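Local coordinates for Lmo2470 protein (Listeria monocytogenes EGD-e, PDB 5HL3) that interacts with afadin as the leucine-rich-repeat internalin InlP, facilitates basement membrane crossing and binds calcium ions, at residues 107-112 with 153-158; 294-299 with 340-345; 23-28 with 52-57; 237-242 with 254-259. All blocks are in the same frame, centred on the assembly; numbering follows the deposited sequence. Where two conformers were deposited one is given.

Interaction 1 (107-112 with 153-158); sequences PGRLTR and MSEMLI. With CA (calcium ion), chain B; CA (calcium ion), chain E.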
loop_
_atom_site.group_PDB
_atom_site.type_symbol
_atom_site.label_atom_id
_atom_site.label_comp_id
_atom_site.label_asym_id
_atom_site.label_seq_id
_atom_site.Cartn_x
_atom_site.Cartn_y
_atom_site.Cartn_z
ATOM N N PRO A 107 -2.348 17.052 -6.802
ATOM C CA PRO A 107 -0.946 17.435 -6.673
ATOM C C PRO A 107 -0.548 17.628 -5.209
ATOM O O PRO A 107 -1.408 17.959 -4.356
ATOM C CB PRO A 107 -0.852 18.747 -7.415
ATOM C CG PRO A 107 -2.021 18.822 -8.274
ATOM C CD PRO A 107 -3.105 17.969 -7.673
ATOM N N GLY A 108 0.731 17.475 -4.933
ATOM C CA GLY A 108 1.201 17.600 -3.580
ATOM C C GLY A 108 0.940 16.320 -2.800
ATOM O O GLY A 108 0.507 15.275 -3.350
ATOM N N ARG A 109 1.221 16.418 -1.509
ATOM C CA ARG A 109 1.131 15.288 -0.616
ATOM C C ARG A 109 0.028 15.486 0.397
ATOM O O ARG A 109 0.089 16.419 1.182
ATOM C CB ARG A 109 2.478 15.208 0.120
ATOM C CG ARG A 109 2.749 13.921 0.818
ATOM C CD ARG A 109 4.239 13.663 0.827
ATOM N NE ARG A 109 4.890 14.348 1.919
ATOM C CZ ARG A 109 5.543 15.518 1.860
ATOM N NH1 ARG A 109 5.662 16.234 0.736
ATOM N NH2 ARG A 109 6.098 15.972 2.962
ATOM N N LEU A 110 -0.997 14.617 0.370
ATOM C CA LEU A 110 -2.039 14.654 1.397
ATOM C C LEU A 110 -2.689 16.010 1.581
ATOM O O LEU A 110 -3.007 16.425 2.692
ATOM C CB LEU A 110 -1.457 14.122 2.747
ATOM C CG LEU A 110 -1.028 12.647 2.725
ATOM C CD1 LEU A 110 0.016 12.271 3.781
ATOM C CD2 LEU A 110 -2.258 11.731 2.816
ATOM N N THR A 111 -2.931 16.722 0.467
ATOM C CA THR A 111 -3.462 18.077 0.550
ATOM C C THR A 111 -4.967 18.127 0.787
ATOM O O THR A 111 -5.507 19.203 1.075
ATOM C CB THR A 111 -3.193 18.840 -0.747
ATOM O OG1 THR A 111 -3.783 18.112 -1.820
ATOM C CG2 THR A 111 -1.675 19.005 -0.979
ATOM N N ARG A 112 -5.668 17.016 0.563
ATOM C CA ARG A 112 -7.126 16.961 0.725
ATOM C C ARG A 112 -7.516 15.838 1.678
ATOM O O ARG A 112 -6.821 14.861 1.792
ATOM C CB ARG A 112 -7.810 16.742 -0.630
ATOM C CG ARG A 112 -7.646 17.852 -1.650
ATOM C CD ARG A 112 -8.554 19.042 -1.357
ATOM N NE ARG A 112 -8.353 20.102 -2.339
ATOM C CZ ARG A 112 -7.467 21.071 -2.249
ATOM N NH1 ARG A 112 -6.727 21.195 -1.155
ATOM N NH2 ARG A 112 -7.347 21.968 -3.238
HETATM N N MSE A 153 -6.686 2.406 -1.614
HETATM C CA MSE A 153 -6.642 3.317 -0.472
HETATM C C MSE A 153 -5.197 3.570 -0.078
HETATM O O MSE A 153 -4.840 3.500 1.096
HETATM C CB MSE A 153 -7.426 2.715 0.690
HETATM C CG MSE A 153 -8.863 2.315 0.338
HETATM SE SE MSE A 153 -10.085 3.835 0.088
HETATM C CE MSE A 153 -10.384 4.143 1.991
ATOM N N SER A 154 -4.361 3.863 -1.054
ATOM C CA SER A 154 -2.926 4.111 -0.824
ATOM C C SER A 154 -2.692 5.552 -0.387
ATOM O O SER A 154 -3.374 6.456 -0.886
ATOM C CB SER A 154 -2.171 3.842 -2.120
ATOM O OG SER A 154 -0.800 4.130 -1.967
ATOM N N GLU A 155 -1.744 5.780 0.525
ATOM C CA GLU A 155 -1.355 7.156 0.935
ATOM C C GLU A 155 -2.544 7.940 1.455
ATOM O O GLU A 155 -2.923 8.989 0.911
ATOM C CB GLU A 155 -0.639 7.923 -0.186
ATOM C CG GLU A 155 0.121 9.111 0.386
ATOM C CD GLU A 155 0.844 9.918 -0.627
ATOM O OE1 GLU A 155 0.234 10.356 -1.617
ATOM O OE2 GLU A 155 2.044 10.183 -0.407
HETATM N N MSE A 156 -3.083 7.468 2.569
HETATM C CA MSE A 156 -4.234 8.102 3.202
HETATM C C MSE A 156 -4.086 8.263 4.690
HETATM O O MSE A 156 -5.053 8.592 5.362
HETATM C CB MSE A 156 -5.529 7.295 2.932
HETATM C CG MSE A 156 -5.833 7.140 1.432
HETATM SE SE MSE A 156 -7.609 6.383 1.123
HETATM C CE MSE A 156 -8.635 7.998 1.473
ATOM N N LEU A 157 -2.864 8.085 5.213
ATOM C CA LEU A 157 -2.599 8.106 6.667
ATOM C C LEU A 157 -3.498 7.135 7.463
ATOM O O LEU A 157 -4.018 7.476 8.534
ATOM C CB LEU A 157 -2.627 9.528 7.198
ATOM C CG LEU A 157 -1.463 10.389 6.681
ATOM C CD1 LEU A 157 -1.720 11.816 7.091
ATOM C CD2 LEU A 157 -0.130 9.926 7.196
ATOM N N ILE A 158 -3.651 5.920 6.933
ATOM C CA ILE A 158 -4.444 4.916 7.602
ATOM C C ILE A 158 -3.580 4.186 8.635
ATOM O O ILE A 158 -2.489 3.718 8.313
ATOM C CB ILE A 158 -5.028 3.926 6.587
ATOM C CG1 ILE A 158 -6.020 4.682 5.697
ATOM C CG2 ILE A 158 -5.752 2.775 7.310
ATOM C CD1 ILE A 158 -6.455 3.940 4.456
HETATM CA CA CA B . -0.953 13.737 -4.063
HETATM CA CA CA E . -5.856 8.155 9.940
HETATM O O HOH W 1 -2.384 15.433 -2.598
HETATM O O HOH W 2 -1.245 12.730 -1.826
HETATM O O HOH W 3 0.880 12.165 -3.626
HETATM O O HOH W 4 0.422 13.629 -6.133
HETATM O O HOH W 5 -4.306 7.640 11.684
HETATM O O HOH W 6 -5.755 10.243 10.901
#
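Two loops that follow strands of the leucine-rich-repeat sheet meet beside a calcium site, where Leu110 lies against Glu155 and Leu157. The calcium ion belongs to the 107-112 side: Gly108 O binds it at 2.2 Å, with Asp105 OD1, Pro106 O and four waters completing the shell. Gly108 suits this bend because, at its positive phi, a side chain would be pressed against the carbonyl of Pro107. Glu155 reaches the site from the other loop as a second-shell residue. With CG anti to the backbone N (chi1 -162°) and the chain extended beyond it, Glu155 has the length to bring its OE1 within 2.8 Å of two calcium-bound waters, both of which donate to it. One of these waters also accepts from Leu110 N, at 2.9 Å, so a single water joins metal, backbone and carboxylate. The negative charge probably complements the calcium as well.

The apolar part of the contact is leucine on leucine: Leu110 CD1 comes within 3.8 Å of Leu157 CG, the two side chains crossing obliquely. The other methyl, Leu110 CD2, abuts the Glu155 carbonyl, 3.4 Å from Glu155 O. Leu157 plays a double part, since its carbonyl O binds a second calcium ion at 2.4 Å, a site shared with Glu162 OE1.

In the parallel sheet, strand 127-129 lies between strands 100-103 and 150-152, from which these loops emerge. Met156, a selenomethionine, turns away from Leu110 to pack on Leu135 of strand 134-135, and its N is hydrogen-bonded to Asn180 OD1 of the next coil.

Interaction 2 (294-299 with 340-345); sequences NMLVSP and VSYNHN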
loop_
_atom_site.group_PDB
_atom_site.type_symbol
_atom_site.label_atom_id
_atom_site.label_comp_id
_atom_site.label_asym_id
_atom_site.label_seq_id
_atom_site.Cartn_x
_atom_site.Cartn_y
_atom_site.Cartn_z
ATOM N N ASN A 294 20.071 -18.491 -5.997
ATOM C CA ASN A 294 20.447 -17.702 -7.185
ATOM C C ASN A 294 19.814 -16.323 -7.262
ATOM O O ASN A 294 19.504 -15.834 -8.354
ATOM C CB ASN A 294 20.243 -18.535 -8.462
ATOM C CG ASN A 294 21.098 -19.775 -8.443
ATOM O OD1 ASN A 294 22.309 -19.686 -8.270
ATOM N ND2 ASN A 294 20.465 -20.939 -8.517
HETATM N N MSE A 295 19.680 -15.685 -6.107
HETATM C CA MSE A 295 19.126 -14.347 -6.019
HETATM C C MSE A 295 20.184 -13.269 -6.107
HETATM O O MSE A 295 19.835 -12.089 -6.213
HETATM C CB MSE A 295 18.371 -14.188 -4.695
HETATM C CG MSE A 295 17.159 -15.134 -4.610
HETATM SE SE MSE A 295 16.246 -15.075 -2.861
HETATM C CE MSE A 295 15.483 -13.280 -2.940
ATOM N N LEU A 296 21.463 -13.620 -6.088
ATOM C CA LEU A 296 22.494 -12.604 -6.095
ATOM C C LEU A 296 22.820 -12.110 -7.487
ATOM O O LEU A 296 22.889 -12.897 -8.433
ATOM C CB LEU A 296 23.781 -13.139 -5.459
ATOM C CG LEU A 296 23.690 -13.639 -4.015
ATOM C CD1 LEU A 296 25.043 -14.257 -3.603
ATOM C CD2 LEU A 296 23.232 -12.562 -3.051
ATOM N N VAL A 297 23.059 -10.808 -7.589
ATOM C CA VAL A 297 23.529 -10.176 -8.845
ATOM C C VAL A 297 25.055 -9.999 -8.912
ATOM O O VAL A 297 25.606 -9.637 -9.957
ATOM C CB VAL A 297 22.830 -8.806 -9.103
ATOM C CG1 VAL A 297 21.320 -8.951 -9.212
ATOM C CG2 VAL A 297 23.222 -7.762 -8.053
ATOM N N SER A 298 25.722 -10.186 -7.772
ATOM C CA SER A 298 27.189 -10.121 -7.685
ATOM C C SER A 298 27.608 -11.058 -6.543
ATOM O O SER A 298 26.870 -11.214 -5.592
ATOM C CB SER A 298 27.643 -8.695 -7.394
ATOM O OG SER A 298 27.122 -8.236 -6.181
ATOM N N PRO A 299 28.811 -11.670 -6.646
ATOM C CA PRO A 299 29.184 -12.702 -5.663
ATOM C C PRO A 299 29.946 -12.240 -4.428
ATOM O O PRO A 299 29.990 -12.968 -3.441
ATOM C CB PRO A 299 30.075 -13.641 -6.491
ATOM C CG PRO A 299 30.730 -12.722 -7.477
ATOM C CD PRO A 299 29.634 -11.758 -7.867
ATOM N N VAL A 340 29.072 -6.232 7.466
ATOM C CA VAL A 340 29.270 -7.169 6.363
ATOM C C VAL A 340 28.197 -6.850 5.325
ATOM O O VAL A 340 27.003 -6.734 5.649
ATOM C CB VAL A 340 29.177 -8.638 6.809
ATOM C CG1 VAL A 340 28.957 -9.597 5.636
ATOM C CG2 VAL A 340 30.451 -9.041 7.496
ATOM N N SER A 341 28.642 -6.704 4.090
ATOM C CA SER A 341 27.754 -6.361 2.981
ATOM C C SER A 341 27.935 -7.340 1.833
ATOM O O SER A 341 29.040 -7.835 1.591
ATOM C CB SER A 341 28.012 -4.932 2.523
ATOM O OG SER A 341 27.537 -3.988 3.505
ATOM N N TYR A 342 26.851 -7.595 1.109
ATOM C CA TYR A 342 26.891 -8.458 -0.056
ATOM C C TYR A 342 25.798 -8.009 -1.030
ATOM O O TYR A 342 24.995 -7.104 -0.749
ATOM C CB TYR A 342 26.757 -9.931 0.355
ATOM C CG TYR A 342 25.409 -10.304 0.885
ATOM C CD1 TYR A 342 25.092 -10.180 2.258
ATOM C CD2 TYR A 342 24.401 -10.735 0.014
ATOM C CE1 TYR A 342 23.844 -10.515 2.715
ATOM C CE2 TYR A 342 23.163 -11.076 0.485
ATOM C CZ TYR A 342 22.869 -10.933 1.827
ATOM O OH TYR A 342 21.618 -11.248 2.296
ATOM N N ASN A 343 25.774 -8.665 -2.191
ATOM C CA ASN A 343 24.818 -8.302 -3.267
ATOM C C ASN A 343 24.946 -6.837 -3.644
ATOM O O ASN A 343 23.978 -6.162 -3.956
ATOM C CB ASN A 343 23.346 -8.673 -2.927
ATOM C CG ASN A 343 22.540 -8.939 -4.165
ATOM O OD1 ASN A 343 23.078 -9.492 -5.100
ATOM N ND2 ASN A 343 21.273 -8.523 -4.195
ATOM N N HIS A 344 26.172 -6.331 -3.630
ATOM C CA HIS A 344 26.393 -4.970 -4.059
ATOM C C HIS A 344 25.977 -4.804 -5.528
ATOM O O HIS A 344 26.397 -5.578 -6.398
ATOM C CB HIS A 344 27.878 -4.609 -4.000
ATOM C CG HIS A 344 28.464 -4.614 -2.627
ATOM N ND1 HIS A 344 28.443 -3.509 -1.812
ATOM C CD2 HIS A 344 29.165 -5.560 -1.964
ATOM C CE1 HIS A 344 29.097 -3.772 -0.697
ATOM N NE2 HIS A 344 29.538 -5.019 -0.763
ATOM N N ASN A 345 25.163 -3.796 -5.779
ATOM C CA ASN A 345 24.727 -3.466 -7.132
ATOM C C ASN A 345 25.001 -1.992 -7.317
ATOM O O ASN A 345 24.192 -1.124 -6.964
ATOM C CB ASN A 345 23.258 -3.797 -7.351
ATOM C CG ASN A 345 22.871 -3.729 -8.817
ATOM O OD1 ASN A 345 23.467 -2.978 -9.584
ATOM N ND2 ASN A 345 21.887 -4.506 -9.209
HETATM O O HOH W 7 27.164 -11.081 -2.877
HETATM O O HOH W 8 28.596 -8.094 -3.898
#
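Asn343 reaches across from the corner of strand 334-345 to Leu296 and Val297 in the loop after helix 285-292. Its CB and CG both lie near the CD2 methyl of the leucine, the Asn343 CB being 3.9 Å from Leu296 CD2. CG stands anti to the backbone N (chi1 -152°), and beyond it the amide splits its work. OD1 accepts from Val297 N at 2.8 Å, in the carbonyl plane and with a nearly straight N-H...O angle of 162°. The same oxygen also has carbon close by, with Leu296 CA 3.3 Å from Asn343 OD1 and Val297 CG2 beside it. ND2, on the other branch, donates to Gln263 OE1, whose own NE2 bonds to Met295 O, so both ends of the amide are fixed. Asparagine also tolerates the positive phi that the corner imposes.

Around this centre, Leu296 CD2 meets the edge of the Tyr342 ring, 3.8 Å from Tyr342 CD2. Ser298, small enough to approach the backbone, donates from OG to His344 O at 2.8 Å. One water donates to Ser298 OG and accepts from His344 N; another accepts from Asn343 N and donates to Ser298 O at 2.7 Å. Polar backbone atoms at the bend are thus served by side chains and water. NE2 of His344 is hydrogen-bonded to Thr302 OG1.

Asn294 closes helix 285-292 with a Schellman motif, and the loop then leads into strand 301-306, the antiparallel neighbour of 334-345, in a mixed-sheet domain consistent with the immunoglobulin-like E-set folds.

Interaction 3 (23-28 with 52-57); sequences LAKDMA and GFETST
The carboxylate of Asp26 accepts three hydrogen bonds across the contact, from the backbone N of Glu54 and of Thr55 and from the Thr55 hydroxyl. Its OD2 accepts from Glu54 N at 2.8 Å, from above the carboxylate plane, and from Thr55 N at 3.0 Å through the syn lone pair. Asp26 OD1 takes the hydroxyl of Thr55, OG1, at 2.6 Å. Aspartate is short enough to bind a turning backbone this closely, and the bonds compensate for its burial. Thr55 OG1 in turn accepts from Lys25 NZ at 2.9 Å, a relay suited to a hydroxyl, which can donate while accepting. A water accepting from Lys25 NZ and donating to Asp26 OD1 and Glu54 OE2 probably eases the repulsion between the acids; the direct Lys25–Glu54 salt bridge is long.

Outward from the charges, the Phe53 ring takes over: Asp26 OD2 lies at its edge, Leu23 CD1 packs 3.6 Å from Phe53 CE1, and the selenium of Met27 makes an oblique Met-aromatic contact, 5.2 Å from the Phe53 ring centroid.

Helix 21-30 of the N-terminal cap is thereby fastened to strand 50-53, at one edge of the parallel sheet, while Met63 of helix 60-63 packs on both Leu23 and Phe53.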
loop_
_atom_site.group_PDB
_atom_site.type_symbol
_atom_site.label_atom_id
_atom_site.label_comp_id
_atom_site.label_asym_id
_atom_site.label_seq_id
_atom_site.Cartn_x
_atom_site.Cartn_y
_atom_site.Cartn_z
ATOM N N LEU A 23 -21.431 23.050 -9.690
ATOM C CA LEU A 23 -22.086 21.819 -10.068
ATOM C C LEU A 23 -22.764 21.960 -11.423
ATOM O O LEU A 23 -22.698 21.056 -12.252
ATOM C CB LEU A 23 -23.121 21.392 -9.019
ATOM C CG LEU A 23 -23.727 20.005 -9.236
ATOM C CD1 LEU A 23 -22.650 18.952 -9.053
ATOM C CD2 LEU A 23 -24.906 19.751 -8.308
ATOM N N ALA A 24 -23.428 23.078 -11.653
ATOM C CA ALA A 24 -24.109 23.281 -12.933
ATOM C C ALA A 24 -23.139 23.323 -14.096
ATOM O O ALA A 24 -23.406 22.775 -15.152
ATOM C CB ALA A 24 -24.968 24.524 -12.894
ATOM N N LYS A 25 -21.993 23.969 -13.895
ATOM C CA LYS A 25 -20.939 24.013 -14.918
ATOM C C LYS A 25 -20.487 22.592 -15.268
ATOM O O LYS A 25 -20.415 22.224 -16.445
ATOM C CB LYS A 25 -19.760 24.860 -14.416
ATOM C CG LYS A 25 -18.475 24.776 -15.228
ATOM C CD LYS A 25 -17.443 25.824 -14.818
ATOM C CE LYS A 25 -16.070 25.574 -15.467
ATOM N NZ LYS A 25 -15.350 24.384 -14.895
ATOM N N ASP A 26 -20.196 21.791 -14.242
ATOM C CA ASP A 26 -19.749 20.418 -14.478
ATOM C C ASP A 26 -20.861 19.575 -15.089
ATOM O O ASP A 26 -20.595 18.762 -15.968
ATOM C CB ASP A 26 -19.219 19.787 -13.197
ATOM C CG ASP A 26 -17.871 20.360 -12.775
ATOM O OD1 ASP A 26 -17.342 21.286 -13.457
ATOM O OD2 ASP A 26 -17.367 19.882 -11.724
HETATM N N MSE A 27 -22.100 19.810 -14.687
HETATM C CA MSE A 27 -23.212 19.055 -15.294
HETATM C C MSE A 27 -23.410 19.435 -16.751
HETATM O O MSE A 27 -23.693 18.568 -17.560
HETATM C CB MSE A 27 -24.489 19.216 -14.470
HETATM C CG MSE A 27 -24.446 18.429 -13.161
HETATM SE SE MSE A 27 -24.083 16.486 -13.396
HETATM C CE MSE A 27 -25.307 16.128 -14.877
ATOM N N ALA A 28 -23.273 20.707 -17.105
ATOM C CA ALA A 28 -23.373 21.101 -18.508
ATOM C C ALA A 28 -22.309 20.401 -19.341
ATOM O O ALA A 28 -22.565 19.956 -20.460
ATOM C CB ALA A 28 -23.278 22.627 -18.655
ATOM N N GLY A 52 -18.391 13.212 -14.503
ATOM C CA GLY A 52 -17.096 13.763 -14.096
ATOM C C GLY A 52 -17.284 15.085 -13.379
ATOM O O GLY A 52 -18.162 15.872 -13.736
ATOM N N PHE A 53 -16.435 15.350 -12.383
ATOM C CA PHE A 53 -16.457 16.604 -11.638
ATOM C C PHE A 53 -15.065 17.182 -11.564
ATOM O O PHE A 53 -14.090 16.455 -11.376
ATOM C CB PHE A 53 -17.083 16.409 -10.248
ATOM C CG PHE A 53 -18.509 15.964 -10.332
ATOM C CD1 PHE A 53 -19.495 16.855 -10.692
ATOM C CD2 PHE A 53 -18.860 14.628 -10.198
ATOM C CE1 PHE A 53 -20.818 16.443 -10.885
ATOM C CE2 PHE A 53 -20.181 14.216 -10.398
ATOM C CZ PHE A 53 -21.148 15.129 -10.746
ATOM N N GLU A 54 -14.965 18.482 -11.753
ATOM C CA GLU A 54 -13.644 19.139 -11.785
ATOM C C GLU A 54 -13.627 20.557 -11.261
ATOM O O GLU A 54 -12.559 21.145 -11.160
ATOM C CB GLU A 54 -13.103 19.114 -13.208
ATOM C CG GLU A 54 -13.951 19.947 -14.159
ATOM C CD GLU A 54 -13.392 20.105 -15.568
ATOM O OE1 GLU A 54 -12.424 19.391 -15.910
ATOM O OE2 GLU A 54 -13.976 20.948 -16.297
ATOM N N THR A 55 -14.769 21.112 -10.883
ATOM C CA THR A 55 -14.822 22.511 -10.394
ATOM C C THR A 55 -14.694 22.469 -8.875
ATOM O O THR A 55 -15.540 21.893 -8.166
ATOM C CB THR A 55 -16.081 23.234 -10.886
ATOM O OG1 THR A 55 -16.035 23.263 -12.324
ATOM C CG2 THR A 55 -16.119 24.674 -10.411
ATOM N N SER A 56 -13.648 23.129 -8.382
ATOM C CA SER A 56 -13.263 23.000 -6.962
ATOM C C SER A 56 -14.083 23.807 -5.965
ATOM O O SER A 56 -13.827 23.714 -4.762
ATOM C CB SER A 56 -11.769 23.259 -6.801
ATOM O OG SER A 56 -11.029 22.179 -7.357
ATOM N N THR A 57 -15.073 24.558 -6.435
ATOM C CA THR A 57 -16.000 25.241 -5.544
ATOM C C THR A 57 -17.154 24.348 -5.109
ATOM O O THR A 57 -17.938 24.751 -4.273
ATOM C CB THR A 57 -16.598 26.492 -6.218
ATOM O OG1 THR A 57 -17.248 26.099 -7.429
ATOM C CG2 THR A 57 -15.521 27.540 -6.494
HETATM O O HOH W 9 -16.458 21.902 -16.015
HETATM O O HOH W 10 -17.971 17.627 -15.843
#

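Interaction 4 (237-242 with 254-259); sequences PSLESL and SNVLDT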
loop_
_atom_site.group_PDB
_atom_site.type_symbol
_atom_site.label_atom_id
_atom_site.label_comp_id
_atom_site.label_asym_id
_atom_site.label_seq_id
_atom_site.Cartn_x
_atom_site.Cartn_y
_atom_site.Cartn_z
ATOM N N PRO A 237 -1.189 -21.168 -0.603
ATOM C CA PRO A 237 -0.876 -22.069 -1.726
ATOM C C PRO A 237 -0.816 -21.423 -3.088
ATOM O O PRO A 237 -0.197 -21.979 -3.988
ATOM C CB PRO A 237 -2.009 -23.110 -1.662
ATOM C CG PRO A 237 -3.121 -22.418 -0.943
ATOM C CD PRO A 237 -2.414 -21.599 0.086
ATOM N N SER A 238 -1.470 -20.285 -3.261
ATOM C CA SER A 238 -1.450 -19.602 -4.556
ATOM C C SER A 238 -0.327 -18.569 -4.675
ATOM O O SER A 238 -0.187 -17.925 -5.722
ATOM C CB SER A 238 -2.794 -18.919 -4.821
ATOM O OG SER A 238 -3.854 -19.876 -4.888
ATOM N N LEU A 239 0.479 -18.395 -3.617
ATOM C CA LEU A 239 1.468 -17.322 -3.623
ATOM C C LEU A 239 2.481 -17.479 -4.763
ATOM O O LEU A 239 3.066 -18.557 -4.943
ATOM C CB LEU A 239 2.189 -17.276 -2.296
ATOM C CG LEU A 239 3.052 -16.031 -2.027
ATOM C CD1 LEU A 239 2.232 -14.761 -1.947
ATOM C CD2 LEU A 239 3.842 -16.285 -0.742
ATOM N N GLU A 240 2.671 -16.390 -5.492
ATOM C CA GLU A 240 3.661 -16.313 -6.588
ATOM C C GLU A 240 4.747 -15.280 -6.316
ATOM O O GLU A 240 5.902 -15.475 -6.727
ATOM C CB GLU A 240 2.975 -15.969 -7.921
ATOM C CG GLU A 240 1.958 -17.004 -8.414
ATOM C CD GLU A 240 1.130 -16.568 -9.635
ATOM O OE1 GLU A 240 1.295 -15.440 -10.172
ATOM O OE2 GLU A 240 0.304 -17.398 -10.098
ATOM N N SER A 241 4.401 -14.176 -5.655
ATOM C CA SER A 241 5.368 -13.113 -5.390
ATOM C C SER A 241 5.177 -12.563 -3.998
ATOM O O SER A 241 4.088 -12.102 -3.648
ATOM C CB SER A 241 5.245 -11.967 -6.395
ATOM O OG SER A 241 6.211 -10.955 -6.102
ATOM N N LEU A 242 6.247 -12.590 -3.214
ATOM C CA LEU A 242 6.278 -11.988 -1.878
ATOM C C LEU A 242 7.435 -10.997 -1.892
ATOM O O LEU A 242 8.613 -11.394 -1.878
ATOM C CB LEU A 242 6.485 -13.054 -0.801
ATOM C CG LEU A 242 6.695 -12.588 0.642
ATOM C CD1 LEU A 242 5.503 -11.795 1.104
ATOM C CD2 LEU A 242 6.899 -13.771 1.567
ATOM N N SER A 254 11.314 -19.781 4.994
ATOM C CA SER A 254 11.699 -20.897 4.152
ATOM C C SER A 254 10.567 -21.522 3.343
ATOM O O SER A 254 10.799 -22.021 2.233
ATOM C CB SER A 254 12.423 -21.979 4.975
ATOM O OG SER A 254 11.554 -22.625 5.904
ATOM N N ASN A 255 9.344 -21.504 3.863
ATOM C CA ASN A 255 8.227 -22.147 3.162
ATOM C C ASN A 255 7.859 -21.515 1.832
ATOM O O ASN A 255 7.296 -22.169 0.979
ATOM C CB ASN A 255 6.960 -22.173 4.026
ATOM C CG ASN A 255 7.105 -23.024 5.256
ATOM O OD1 ASN A 255 7.973 -23.916 5.340
ATOM N ND2 ASN A 255 6.231 -22.792 6.221
ATOM N N VAL A 256 8.212 -20.247 1.670
ATOM C CA VAL A 256 7.843 -19.476 0.490
ATOM C C VAL A 256 9.054 -18.844 -0.177
ATOM O O VAL A 256 8.923 -17.893 -0.945
ATOM C CB VAL A 256 6.791 -18.403 0.879
ATOM C CG1 VAL A 256 5.497 -19.063 1.327
ATOM C CG2 VAL A 256 7.325 -17.440 1.933
ATOM N N LEU A 257 10.231 -19.397 0.066
ATOM C CA LEU A 257 11.466 -18.802 -0.464
ATOM C C LEU A 257 11.459 -18.656 -1.985
ATOM O O LEU A 257 11.987 -17.678 -2.526
ATOM C CB LEU A 257 12.683 -19.629 0.021
ATOM C CG LEU A 257 14.068 -19.087 -0.378
ATOM C CD1 LEU A 257 14.322 -17.636 -0.040
ATOM C CD2 LEU A 257 15.140 -20.021 0.199
ATOM N N ASP A 258 10.812 -19.588 -2.680
ATOM C CA ASP A 258 10.737 -19.525 -4.145
ATOM C C ASP A 258 9.870 -18.402 -4.712
ATOM O O ASP A 258 9.830 -18.214 -5.900
ATOM C CB ASP A 258 10.324 -20.879 -4.761
ATOM C CG ASP A 258 8.961 -21.390 -4.279
ATOM O OD1 ASP A 258 8.403 -20.829 -3.301
ATOM O OD2 ASP A 258 8.496 -22.447 -4.838
ATOM N N THR A 259 9.183 -17.647 -3.846
ATOM C CA THR A 259 8.326 -16.539 -4.282
ATOM C C THR A 259 8.937 -15.188 -3.976
ATOM O O THR A 259 8.410 -14.173 -4.392
ATOM C CB THR A 259 6.949 -16.557 -3.557
ATOM O OG1 THR A 259 7.102 -16.195 -2.180
ATOM C CG2 THR A 259 6.259 -17.901 -3.684
#
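Thr259 fits its whole side chain against the bend of 239-242. Its CG2 lies 3.5 Å from Leu239 O, its CB packs on Glu240 O, and its OG1 sits 3.6 Å from Leu239 CD2. The hydroxyl is held between the backbone N and carbonyl carbon (chi1 71°), from where Thr259 OG1 donates to Val256 O at 2.8 Å in the carbonyl plane. Threonine thus satisfies its polar tip within the turn while turning CB, CG2 and the flank of the hydroxyl to the neighbouring coil. Val256 O accepts from Thr259 N as well.

Val256 adds a forked apolar wedge. Its CG1 meets Leu239 CD2 at 3.8 Å, the two side chains crossing at about a right angle, and its CG2 meets Leu242 CD2 at 3.7 Å. Branched residues suit this layer, as one valine can serve two leucines.

The backbones are tied by one bond: Leu242 N donates to Thr259 O at 2.9 Å, nearly straight at 168° but from above the carbonyl plane. Ser241 CA adds a CH...O contact with that same oxygen.

Stacking coils in this way, with leucines turned inward, a 3-10 turn at 254-259 and parallel strands 241-243 and 260-261 following one another, is the hallmark of a leucine-rich-repeat solenoid, here at its last strand.

Interactions 1 and 4 lie within the leucine-rich-repeat solenoid, interaction 3 joins the N-terminal cap to its first strand, and interaction 2 lies in the mixed-sheet domain that follows. Interactions 3 and 4 reach opposite ends of the same parallel sheet, their centres about 47 Å apart: the first uses a buried carboxylate to hold the helical cap, the second mostly aliphatic packing plus one backbone bond. Interaction 1 alone is a surface contact, joined by metal-bound water and leucine packing; the other three are partly buried, and interaction 2 combines an amide, a hydroxyl and bridging waters. Interactions 2 and 4 touch where Met295 SE packs 4.3 Å from Leu257 CD1, linking the solenoid's end to the next domain.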